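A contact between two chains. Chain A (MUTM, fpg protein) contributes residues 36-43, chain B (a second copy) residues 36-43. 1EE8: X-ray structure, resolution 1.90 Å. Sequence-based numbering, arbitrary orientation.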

# COMPACT_ATOMS: atom_id res chain seq x y z
N THR A 36 -0.92 3.49 4.86
CA THR A 36 -1.84 4.50 4.34
C THR A 36 -1.69 4.71 2.83
O THR A 36 -2.62 5.16 2.18
CB THR A 36 -1.66 5.85 5.07
OG1 THR A 36 -0.30 6.30 4.93
CG2 THR A 36 -1.98 5.70 6.55
N ALA A 37 -0.52 4.37 2.27
CA ALA A 37 -0.30 4.54 0.83
C ALA A 37 -1.32 3.72 0.04
O ALA A 37 -1.63 4.02 -1.11
CB ALA A 37 1.12 4.11 0.46
N LEU A 38 -1.84 2.68 0.67
CA LEU A 38 -2.82 1.82 0.04
C LEU A 38 -4.07 2.59 -0.36
O LEU A 38 -4.71 2.30 -1.37
CB LEU A 38 -3.20 0.70 1.00
CG LEU A 38 -3.40 -0.69 0.42
CD1 LEU A 38 -2.10 -1.15 -0.20
CD2 LEU A 38 -3.84 -1.64 1.52
N ALA A 39 -4.40 3.59 0.44
CA ALA A 39 -5.59 4.41 0.23
C ALA A 39 -5.43 5.55 -0.77
O ALA A 39 -6.43 6.08 -1.27
CB ALA A 39 -6.04 4.99 1.58
N GLU A 40 -4.20 5.92 -1.06
CA GLU A 40 -3.94 7.04 -1.96
C GLU A 40 -4.36 6.87 -3.42
O GLU A 40 -4.19 5.80 -4.03
CB GLU A 40 -2.47 7.44 -1.87
CG GLU A 40 -2.08 7.94 -0.49
CD GLU A 40 -0.63 8.38 -0.40
OE1 GLU A 40 -0.34 9.31 0.38
OE2 GLU A 40 0.22 7.80 -1.10
N GLY A 41 -4.92 7.94 -3.97
CA GLY A 41 -5.36 7.95 -5.35
C GLY A 41 -6.63 7.17 -5.58
O GLY A 41 -6.79 6.53 -6.61
N ARG A 42 -7.55 7.21 -4.61
CA ARG A 42 -8.80 6.49 -4.73
C ARG A 42 -9.94 7.41 -4.31
O ARG A 42 -9.77 8.26 -3.43
CB ARG A 42 -8.80 5.26 -3.82
CG ARG A 42 -7.71 4.24 -4.11
CD ARG A 42 -7.74 3.14 -3.08
NE ARG A 42 -6.62 2.21 -3.23
CZ ARG A 42 -6.58 1.22 -4.12
NH1 ARG A 42 -7.57 1.01 -4.96
NH2 ARG A 42 -5.52 0.43 -4.16
N ARG A 43 -11.10 7.24 -4.93
CA ARG A 43 -12.23 8.08 -4.57
C ARG A 43 -12.89 7.53 -3.32
O ARG A 43 -12.91 6.32 -3.10
CB ARG A 43 -13.24 8.15 -5.71
CG ARG A 43 -12.73 8.98 -6.87
CD ARG A 43 -13.70 9.01 -8.03
NE ARG A 43 -13.13 9.77 -9.14
CZ ARG A 43 -13.02 11.09 -9.18
NH1 ARG A 43 -13.48 11.83 -8.17
NH2 ARG A 43 -12.45 11.68 -10.22
N THR B 36 2.70 -5.23 -3.13
CA THR B 36 1.85 -5.35 -4.30
C THR B 36 0.41 -4.93 -4.02
O THR B 36 -0.30 -4.53 -4.94
CB THR B 36 1.87 -6.79 -4.85
OG1 THR B 36 1.43 -7.69 -3.83
CG2 THR B 36 3.29 -7.18 -5.29
N ALA B 37 -0.02 -4.98 -2.76
CA ALA B 37 -1.38 -4.60 -2.41
C ALA B 37 -1.66 -3.17 -2.84
O ALA B 37 -2.80 -2.79 -3.09
CB ALA B 37 -1.61 -4.75 -0.90
N LEU B 38 -0.59 -2.39 -2.93
CA LEU B 38 -0.72 -1.00 -3.31
C LEU B 38 -1.26 -0.86 -4.73
O LEU B 38 -1.98 0.08 -5.05
CB LEU B 38 0.66 -0.33 -3.20
CG LEU B 38 0.75 1.14 -3.62
CD1 LEU B 38 -0.27 1.97 -2.86
CD2 LEU B 38 2.16 1.64 -3.35
N ALA B 39 -0.93 -1.81 -5.58
CA ALA B 39 -1.35 -1.78 -6.98
C ALA B 39 -2.75 -2.31 -7.25
O ALA B 39 -3.32 -2.04 -8.30
CB ALA B 39 -0.35 -2.57 -7.83
N GLU B 40 -3.31 -3.06 -6.30
CA GLU B 40 -4.62 -3.66 -6.50
C GLU B 40 -5.80 -2.70 -6.53
O GLU B 40 -5.82 -1.68 -5.84
CB GLU B 40 -4.85 -4.76 -5.45
CG GLU B 40 -3.84 -5.91 -5.54
CD GLU B 40 -4.05 -7.00 -4.49
OE1 GLU B 40 -3.95 -8.21 -4.83
OE2 GLU B 40 -4.31 -6.65 -3.32
N GLY B 41 -6.78 -3.06 -7.36
CA GLY B 41 -7.97 -2.25 -7.51
C GLY B 41 -7.72 -0.95 -8.26
O GLY B 41 -8.38 0.05 -7.99
N ARG B 42 -6.78 -0.97 -9.21
CA ARG B 42 -6.45 0.22 -10.00
C ARG B 42 -6.42 -0.09 -11.50
O ARG B 42 -5.99 -1.17 -11.92
CB ARG B 42 -5.07 0.77 -9.59
CG ARG B 42 -4.97 1.25 -8.13
CD ARG B 42 -3.54 1.69 -7.80
NE ARG B 42 -3.32 1.97 -6.38
CZ ARG B 42 -3.76 3.04 -5.73
NH1 ARG B 42 -4.47 3.97 -6.36
NH2 ARG B 42 -3.50 3.18 -4.43
N ARG B 43 -6.88 0.86 -12.29
CA ARG B 43 -6.90 0.70 -13.74
C ARG B 43 -5.50 0.91 -14.32
O ARG B 43 -4.77 1.81 -13.89
CB ARG B 43 -7.87 1.72 -14.34
CG ARG B 43 -8.16 1.53 -15.81
CD ARG B 43 -9.27 2.47 -16.26
NE ARG B 43 -10.45 2.38 -15.41
CZ ARG B 43 -11.22 1.30 -15.28
NH1 ARG B 43 -12.27 1.33 -14.49
NH2 ARG B 43 -10.93 0.19 -15.94

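This is a near-symmetric contact between two copies of one protein, in which the same segment meets its copy through reciprocal arginine-to-backbone hydrogen bonds and a small leucine–alanine apolar patch. The register supports the symmetry: A:Leu38 CA and B:Leu38 CA lie 4.9 Å apart, and A:Arg42 CA and B:Arg42 CA 8.5 Å.

A:Arg42 and B:Arg42 extend across to the carbonyls of B:Glu40 and A:Glu40. A:Arg42 NH2 donates to B:Glu40 O at 2.7 Å with an N-H...O angle of 165°; B:Arg42 NH2 donates to A:Glu40 O at 2.7 Å and 146°. The copies differ at NH1: B:Arg42 NH1 bonds A:Glu40 O at 3.0 Å, whereas the bonds A:Arg42 NH1 makes across the contact, to B:Glu40 O and to B:Gly41 O, both at 3.3 Å, are weak. A:Arg42 NE donates to A:Leu38 O, and B:Arg42 NE to B:Leu38 O, each at 2.7 Å, tethering the guanidinium to the backbone of its own chain.

The reciprocal reach brings A:Arg42 NH2 within 3.4 Å of B:Arg42 NH2. Both are donors of like charge, so this proximity is no hydrogen bond; the nearby carbonyls can offset the repulsion.

The leucine tips supply the apolar part: A:Leu38 CD1 lies 3.7 Å from B:Ala37 CB, and B:Leu38 CD1 4.2 Å from A:Ala37 CB.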